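Local coordinates for protein B-agarase (Agarivorans gilvus, PDB 5Z6P) that hydrolyses agarose as a beta-agarase of glycoside hydrolase family 50, probably at the beta-1,4 links of the polysaccharide, at residues A[108-113]-A[683-688]; A[101-106]-A[127-132]. One frame throughout, in Å; residues are numbered along the deposited sequence.

Contact 1 (A[108-113]-A[683-688])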
loop_
_atom_site.group_PDB
_atom_site.type_symbol
_atom_site.label_atom_id
_atom_site.label_comp_id
_atom_site.label_asym_id
_atom_site.label_seq_id
_atom_site.Cartn_x
_atom_site.Cartn_y
_atom_site.Cartn_z
ATOM N N SER A 108 14.332 -11.038 10.510
ATOM C CA SER A 108 13.340 -10.546 11.460
ATOM C C SER A 108 11.976 -11.187 11.232
ATOM O O SER A 108 11.746 -11.858 10.228
ATOM C CB SER A 108 13.190 -9.017 11.377
ATOM O OG SER A 108 12.680 -8.608 10.117
ATOM N N THR A 109 11.082 -10.948 12.179
ATOM C CA THR A 109 9.677 -11.296 12.067
ATOM C C THR A 109 8.826 -10.054 12.194
ATOM O O THR A 109 8.981 -9.273 13.150
ATOM C CB THR A 109 9.241 -12.288 13.168
ATOM O OG1 THR A 109 10.016 -13.481 13.077
ATOM C CG2 THR A 109 7.770 -12.622 13.031
ATOM N N GLN A 110 7.925 -9.862 11.242
ATOM C CA GLN A 110 6.880 -8.885 11.423
ATOM C C GLN A 110 5.661 -9.583 12.014
ATOM O O GLN A 110 5.060 -10.458 11.392
ATOM C CB GLN A 110 6.529 -8.190 10.111
ATOM C CG GLN A 110 5.374 -7.189 10.232
ATOM C CD GLN A 110 5.048 -6.525 8.913
ATOM O OE1 GLN A 110 5.620 -6.859 7.886
ATOM N NE2 GLN A 110 4.122 -5.579 8.938
ATOM N N MET A 111 5.315 -9.190 13.226
ATOM C CA MET A 111 4.200 -9.770 13.934
ATOM C C MET A 111 3.087 -8.754 14.195
ATOM O O MET A 111 3.335 -7.681 14.719
ATOM C CB MET A 111 4.682 -10.361 15.252
ATOM C CG MET A 111 3.586 -10.875 16.106
ATOM S SD MET A 111 4.202 -11.463 17.685
ATOM C CE MET A 111 2.896 -10.949 18.701
ATOM N N PHE A 112 1.860 -9.106 13.823
ATOM C CA PHE A 112 0.699 -8.298 14.142
ATOM C C PHE A 112 0.078 -8.738 15.462
ATOM O O PHE A 112 -0.058 -9.927 15.734
ATOM C CB PHE A 112 -0.341 -8.378 13.019
ATOM C CG PHE A 112 0.017 -7.566 11.816
ATOM C CD1 PHE A 112 0.985 -8.001 10.938
ATOM C CD2 PHE A 112 -0.619 -6.367 11.560
ATOM C CE1 PHE A 112 1.320 -7.254 9.830
ATOM C CE2 PHE A 112 -0.288 -5.626 10.464
ATOM C CZ PHE A 112 0.692 -6.074 9.598
ATOM N N ILE A 113 -0.282 -7.766 16.281
ATOM C CA ILE A 113 -1.022 -8.018 17.508
ATOM C C ILE A 113 -2.398 -7.435 17.314
ATOM O O ILE A 113 -2.564 -6.211 17.271
ATOM C CB ILE A 113 -0.366 -7.384 18.762
ATOM C CG1 ILE A 113 1.074 -7.873 18.951
ATOM C CG2 ILE A 113 -1.196 -7.667 19.999
ATOM C CD1 ILE A 113 2.140 -6.848 18.567
ATOM N N LEU A 683 4.062 -0.896 5.669
ATOM C CA LEU A 683 3.090 -1.993 5.647
ATOM C C LEU A 683 3.754 -3.361 5.852
ATOM O O LEU A 683 3.191 -4.261 6.466
ATOM C CB LEU A 683 2.321 -1.955 4.335
ATOM C CG LEU A 683 1.507 -0.675 4.121
ATOM C CD1 LEU A 683 0.810 -0.680 2.760
ATOM C CD2 LEU A 683 0.496 -0.510 5.233
ATOM N N VAL A 684 4.953 -3.496 5.308
ATOM C CA VAL A 684 5.771 -4.686 5.478
ATOM C C VAL A 684 7.146 -4.223 5.964
ATOM O O VAL A 684 7.732 -3.314 5.386
ATOM C CB VAL A 684 5.896 -5.476 4.180
ATOM C CG1 VAL A 684 6.613 -6.795 4.427
ATOM C CG2 VAL A 684 4.510 -5.697 3.545
ATOM N N THR A 685 7.658 -4.836 7.022
ATOM C CA THR A 685 8.780 -4.243 7.737
ATOM C C THR A 685 10.023 -5.125 7.879
ATOM O O THR A 685 9.946 -6.351 7.902
ATOM C CB THR A 685 8.341 -3.786 9.147
ATOM O OG1 THR A 685 8.032 -4.922 9.958
ATOM C CG2 THR A 685 7.126 -2.908 9.064
ATOM N N ALA A 686 11.172 -4.456 7.962
ATOM C CA ALA A 686 12.478 -5.078 8.137
ATOM C C ALA A 686 13.124 -4.515 9.407
ATOM O O ALA A 686 12.664 -3.502 9.918
ATOM C CB ALA A 686 13.351 -4.815 6.932
ATOM N N CYS A 687 14.190 -5.147 9.905
ATOM C CA CYS A 687 14.814 -4.686 11.142
ATOM C C CYS A 687 15.882 -3.634 10.877
ATOM O O CYS A 687 16.338 -2.961 11.790
ATOM C CB CYS A 687 15.431 -5.855 11.929
ATOM S SG CYS A 687 16.819 -6.630 11.128
ATOM N N SER A 688 16.267 -3.473 9.626
ATOM C CA SER A 688 17.386 -2.604 9.306
ATOM C C SER A 688 17.346 -2.244 7.836
ATOM O O SER A 688 16.667 -2.919 7.072
ATOM C CB SER A 688 18.692 -3.312 9.609
ATOM O OG SER A 688 18.913 -4.287 8.609
HETATM O O HOH W 1 10.500 -9.278 8.574
#
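The primary amide of Q110 reads the backbone of the loop 683-688 with both of its polar ends. Its NE2 gives a nearly straight hydrogen bond to L683 O (3.0 Å, N-H...O 174°); L683 O lies almost in the amide plane, whereas NE2 sits above the plane of the L683 carbonyl. OE1 in turn accepts T685 N at 3.0 Å, a more bent bond whose donor stands well above the Q110 carbonyl plane. Together the two bonds straddle V684, whose CA comes within 3.2 Å of OE1, and they fix the amide's rotation and which end faces which partner. A fully stretched chain, with CG anti to the backbone N (chi1 177°), carries the amide this far from the strand. The T685 side chain crosses it at about a right angle, its OG1 lying 3.5 Å from CG of Q110. The ring of F112 turns an edge toward L683 O, at the margin of the contact. Strand 109-117 belongs to the N-terminal, CBM-like beta domain, and 683-688 is the last part of the loop between strand 664-668 and helix 689-704 in the parallel-stranded part of the fold, probably the catalytic (alpha/beta)-barrel typical of such hydrolases, so the contact probably joins two domains. At its other end a water donates to both S108 OG (2.8 Å) and T685 O (3.1 Å), and CB of S108 packs on CB of C687 at 3.9 Å. A second shell sets these groups: E691 bonds both S108 OG and C687 N through OE1, while N128 ND2 reaches S108 OG and T685 OG1. S688, the N-cap of helix 689-704, accepts E691 N on its OG.

Contact 2 (A[101-106]-A[127-132])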
loop_
_atom_site.group_PDB
_atom_site.type_symbol
_atom_site.label_atom_id
_atom_site.label_comp_id
_atom_site.label_asym_id
_atom_site.label_seq_id
_atom_site.Cartn_x
_atom_site.Cartn_y
_atom_site.Cartn_z
ATOM N N ALA A 101 10.056 -10.622 23.411
ATOM C CA ALA A 101 10.245 -11.540 22.301
ATOM C C ALA A 101 11.677 -11.542 21.777
ATOM O O ALA A 101 12.310 -10.495 21.696
ATOM C CB ALA A 101 9.286 -11.195 21.180
ATOM N N ARG A 102 12.162 -12.732 21.425
ATOM C CA ARG A 102 13.406 -12.926 20.685
ATOM C C ARG A 102 13.120 -13.705 19.416
ATOM O O ARG A 102 12.308 -14.603 19.435
ATOM C CB ARG A 102 14.432 -13.700 21.504
ATOM C CG ARG A 102 15.027 -12.955 22.642
ATOM C CD ARG A 102 16.411 -13.495 22.922
ATOM N NE ARG A 102 16.379 -14.708 23.725
ATOM C CZ ARG A 102 17.158 -15.764 23.522
ATOM N NH1 ARG A 102 18.022 -15.783 22.520
ATOM N NH2 ARG A 102 17.062 -16.807 24.321
ATOM N N ALA A 103 13.792 -13.367 18.328
ATOM C CA ALA A 103 13.727 -14.144 17.096
ATOM C C ALA A 103 15.047 -14.874 16.911
ATOM O O ALA A 103 16.101 -14.266 17.016
ATOM C CB ALA A 103 13.445 -13.253 15.907
ATOM N N LEU A 104 14.988 -16.176 16.656
ATOM C CA LEU A 104 16.194 -16.984 16.573
ATOM C C LEU A 104 16.592 -17.249 15.135
ATOM O O LEU A 104 17.595 -17.894 14.892
ATOM C CB LEU A 104 16.015 -18.309 17.322
ATOM C CG LEU A 104 15.843 -18.216 18.839
ATOM C CD1 LEU A 104 15.876 -19.579 19.491
ATOM C CD2 LEU A 104 16.892 -17.339 19.452
ATOM N N ASP A 105 15.814 -16.744 14.180
ATOM C CA ASP A 105 16.199 -16.825 12.770
ATOM C C ASP A 105 17.288 -15.813 12.433
ATOM O O ASP A 105 17.574 -14.934 13.227
ATOM C CB ASP A 105 14.987 -16.585 11.876
ATOM C CG ASP A 105 13.802 -17.417 12.285
ATOM O OD1 ASP A 105 13.752 -18.586 11.879
ATOM O OD2 ASP A 105 12.930 -16.910 13.016
ATOM N N GLU A 106 17.868 -15.923 11.243
ATOM C CA GLU A 106 18.783 -14.898 10.748
ATOM C C GLU A 106 18.019 -13.627 10.333
ATOM O O GLU A 106 18.574 -12.541 10.361
ATOM C CB GLU A 106 19.608 -15.433 9.577
ATOM C CG GLU A 106 20.576 -16.548 9.990
ATOM C CD GLU A 106 21.147 -17.297 8.818
ATOM O OE1 GLU A 106 21.760 -18.366 9.034
ATOM O OE2 GLU A 106 20.980 -16.821 7.678
ATOM N N ILE A 127 4.665 -5.217 15.157
ATOM C CA ILE A 127 6.028 -5.035 15.601
ATOM C C ILE A 127 6.999 -5.748 14.669
ATOM O O ILE A 127 6.639 -6.737 14.029
ATOM C CB ILE A 127 6.209 -5.569 17.021
ATOM C CG1 ILE A 127 5.815 -7.044 17.088
ATOM C CG2 ILE A 127 5.369 -4.769 18.007
ATOM C CD1 ILE A 127 6.113 -7.665 18.428
ATOM N N ASN A 128 8.220 -5.235 14.579
ATOM C CA ASN A 128 9.302 -5.987 13.965
ATOM C C ASN A 128 10.211 -6.576 15.045
ATOM O O ASN A 128 10.777 -5.848 15.859
ATOM C CB ASN A 128 10.124 -5.127 13.010
ATOM C CG ASN A 128 11.136 -5.946 12.225
ATOM O OD1 ASN A 128 12.249 -6.178 12.684
ATOM N ND2 ASN A 128 10.729 -6.428 11.050
ATOM N N ILE A 129 10.339 -7.896 15.060
ATOM C CA ILE A 129 11.169 -8.559 16.058
ATOM C C ILE A 129 12.515 -8.880 15.440
ATOM O O ILE A 129 12.606 -9.694 14.531
ATOM C CB ILE A 129 10.513 -9.834 16.590
ATOM C CG1 ILE A 129 9.080 -9.527 17.029
ATOM C CG2 ILE A 129 11.331 -10.407 17.740
ATOM C CD1 ILE A 129 8.220 -10.730 17.167
ATOM N N ALA A 130 13.553 -8.211 15.914
ATOM C CA ALA A 130 14.858 -8.320 15.299
ATOM C C ALA A 130 15.627 -9.504 15.879
ATOM O O ALA A 130 15.397 -9.893 17.021
ATOM C CB ALA A 130 15.636 -7.026 15.487
ATOM N N PRO A 131 16.520 -10.101 15.085
ATOM C CA PRO A 131 17.407 -11.131 15.637
ATOM C C PRO A 131 18.369 -10.500 16.647
ATOM O O PRO A 131 18.668 -9.322 16.528
ATOM C CB PRO A 131 18.160 -11.654 14.412
ATOM C CG PRO A 131 17.429 -11.112 13.227
ATOM C CD PRO A 131 16.801 -9.835 13.668
ATOM N N GLY A 132 18.839 -11.252 17.633
ATOM C CA GLY A 132 19.714 -10.677 18.642
ATOM C C GLY A 132 19.046 -10.520 19.996
ATOM O O GLY A 132 18.272 -11.372 20.415
HETATM O O HOH W 2 18.436 -13.679 17.899
#
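Within the CBM-like beta domain, the end of strand 95-103 lies over the turn by which strand 122-129 leaves for strand 135-140. I129 makes the apolar part of the contact. Its CG2, set anti to the backbone N (chi1 -51° for CG1), lies against the strand between two alanines, 4.1 Å from A101 CB and 4.0 Å from A103 CB, while CD1 also touches A101 CB (4.2 Å). The methyl of A103 also rests on the carbonyl oxygen of I129. The short axes of 101-103 and 127-129 pass 8.0 Å apart at 54°, and the I129 side chain fills the gap to the two alanines. Strand 135-140 lies next to strand 95-103 in the fold, A101 bonding by its backbone to Q135, and its F137 adds to the direct contact by packing against residues of both segments, A101 on one and I127 and I129 on the other. Beyond the strands P131 takes over, its ring set against two backbone carbonyls of the turn after strand 95-103, with CB 3.5 Å from D105 O and CG 3.4 Å from E106 O. Alongside, A103 O approaches P131 CA at 3.7 Å. A water placed between A103 O and G132 N could bridge them, although its distance to the nitrogen is too short to be trusted. Farther out, R102 CD passes 3.8 Å from G132 O. The carboxylate of D105 turns elsewhere, its OD2 accepting the backbone N of H200 at the start of strand 199-210.

In the fold
From the N terminus the chain meets 101-106, then 108-113, then 127-132, and far later 683-688, so the two contacts cross rather than nest. Contact 2 closes a short loop of about twenty residues through the hairpin of strands 109-117 and 122-129, within the N-terminal beta domain. Contact 1 closes a loop of about 570 residues, bringing the loop before helix 689-704 onto the same hairpin. Their centres lie 9 Å apart. Backbone pairing of T109 with I129 and of M111 with I127 joins them directly, and C687 CB packs on N128 OD1. Through the hairpin, strand 95-103 and the loop before helix 689-704 are brought into one neighbourhood.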